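Local coordinates for protein Fe-S binding reductase, putative (Thermus thermophilus, PDB 2D4P) that is of unknown function but belongs to the acetyltransferase superfamily and may transfer acyl groups other than aminoacyl groups, at residues G78-V83 against E107-A112. Residues are numbered along the deposited sequence; the frame is centred on the assembly and turned at random.
Sequences GLLRAV and EEALKA
Leu80 meets Ala109 and Leu110 where two helices of a GNAT-like acetyltransferase fold, 73-89 and 104-112, pack beside each other. Helix 73-89 follows strand 61-70 and leads into strand 94-97, its parallel neighbour, so it forms the crossover of a beta-alpha-beta unit; helix 104-112 comes after that second strand. The joint is small, 116 Å² in all, and held by van der Waals contact alone, with no hydrogen bond across it. Leu80 points from its helix toward the other, and its CG lies beside the backbone N and anti to the carbonyl carbon (chi1 -67°), which carries the two methyls toward helix 104-112. Leu80 CD1 rests against the peptide carbonyl of Ala109, 3.8 Å from Ala109 C and 4.0 Å from Ala109 CB. Alanine suits that place because a lone methyl lets the leucine tip come right up to the helix backbone; the same methyl also touches Leu76 and Arg77. Leu110 starts out away from helix 73-89, yet its branch bends back, and the side chains of Leu80 and Leu110 cross at about a right angle. Leu80 also faces the sheet through Ile68 of strand 61-70, while Leu110 packs on the loop residues Leu99 and Phe115. Nearer the surface, Arg81 NH1 forms a salt bridge with Glu113, just past helix 104-112. In the leucine pair, Leu110 CD2 touches both methyls of Leu80, 3.8 Å from CD1 and 4.0 Å from CD2.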
# COMPACT_ATOMS: atom_id res chain seq x y z
N GLY A 78 6.15 7.29 4.21
CA GLY A 78 5.03 8.21 4.22
C GLY A 78 3.76 7.56 3.74
O GLY A 78 2.67 7.85 4.25
N LEU A 79 3.88 6.66 2.76
CA LEU A 79 2.73 5.88 2.31
C LEU A 79 2.20 4.99 3.46
O LEU A 79 0.99 4.91 3.71
CB LEU A 79 3.08 5.04 1.10
CG LEU A 79 3.31 5.80 -0.21
CD1 LEU A 79 4.03 4.97 -1.21
CD2 LEU A 79 2.00 6.35 -0.77
N LEU A 80 3.10 4.32 4.17
CA LEU A 80 2.69 3.50 5.30
C LEU A 80 2.00 4.34 6.35
O LEU A 80 0.99 3.93 6.90
CB LEU A 80 3.87 2.76 5.91
CG LEU A 80 4.48 1.69 5.00
CD1 LEU A 80 5.80 1.26 5.60
CD2 LEU A 80 3.49 0.50 4.81
N ARG A 81 2.53 5.52 6.62
CA ARG A 81 1.94 6.40 7.61
C ARG A 81 0.54 6.82 7.18
O ARG A 81 -0.39 6.91 8.01
CB ARG A 81 2.83 7.65 7.82
CG ARG A 81 4.04 7.39 8.71
CD ARG A 81 4.69 8.65 9.27
NE ARG A 81 4.85 9.67 8.25
CZ ARG A 81 5.92 9.81 7.45
NH1 ARG A 81 6.96 8.98 7.56
NH2 ARG A 81 5.93 10.79 6.54
N ALA A 82 0.37 7.08 5.89
CA ALA A 82 -0.92 7.53 5.39
C ALA A 82 -1.92 6.38 5.51
O ALA A 82 -3.06 6.56 5.92
CB ALA A 82 -0.80 8.01 3.94
N VAL A 83 -1.48 5.17 5.17
CA VAL A 83 -2.34 4.01 5.32
C VAL A 83 -2.74 3.80 6.80
O VAL A 83 -3.92 3.60 7.10
CB VAL A 83 -1.72 2.73 4.74
CG1 VAL A 83 -2.58 1.53 5.10
CG2 VAL A 83 -1.52 2.85 3.19
N GLU A 107 11.50 -3.03 3.81
CA GLU A 107 11.77 -3.61 5.13
C GLU A 107 12.20 -2.53 6.11
O GLU A 107 11.72 -2.46 7.24
CB GLU A 107 12.86 -4.66 4.99
CG GLU A 107 12.96 -5.67 6.12
CD GLU A 107 13.81 -6.88 5.72
OE1 GLU A 107 15.03 -6.69 5.56
OE2 GLU A 107 13.22 -7.98 5.50
N GLU A 108 13.08 -1.65 5.64
CA GLU A 108 13.51 -0.52 6.44
C GLU A 108 12.33 0.39 6.81
O GLU A 108 12.21 0.81 7.95
CB GLU A 108 14.58 0.31 5.72
CG GLU A 108 14.97 1.58 6.48
CD GLU A 108 16.17 2.31 5.89
OE1 GLU A 108 16.96 1.67 5.15
OE2 GLU A 108 16.30 3.52 6.21
N ALA A 109 11.47 0.69 5.84
CA ALA A 109 10.33 1.59 6.07
C ALA A 109 9.31 0.99 7.06
O ALA A 109 8.79 1.68 7.94
CB ALA A 109 9.66 1.92 4.74
N LEU A 110 9.06 -0.32 6.91
CA LEU A 110 8.16 -1.04 7.80
C LEU A 110 8.63 -0.99 9.24
O LEU A 110 7.85 -0.72 10.15
CB LEU A 110 8.02 -2.49 7.34
CG LEU A 110 7.15 -2.69 6.10
CD1 LEU A 110 7.36 -4.05 5.44
CD2 LEU A 110 5.66 -2.49 6.42
N LYS A 111 9.91 -1.26 9.47
CA LYS A 111 10.45 -1.19 10.82
C LYS A 111 10.34 0.23 11.38
O LYS A 111 9.97 0.43 12.54
CB LYS A 111 11.89 -1.71 10.82
CG LYS A 111 12.51 -1.77 12.20
CD LYS A 111 13.75 -2.64 12.23
CE LYS A 111 14.47 -2.53 13.57
NZ LYS A 111 15.85 -3.13 13.48
N ALA A 112 10.62 1.23 10.55
CA ALA A 112 10.59 2.62 10.99
C ALA A 112 9.18 3.06 11.34
O ALA A 112 9.01 3.93 12.17
CB ALA A 112 11.20 3.56 9.93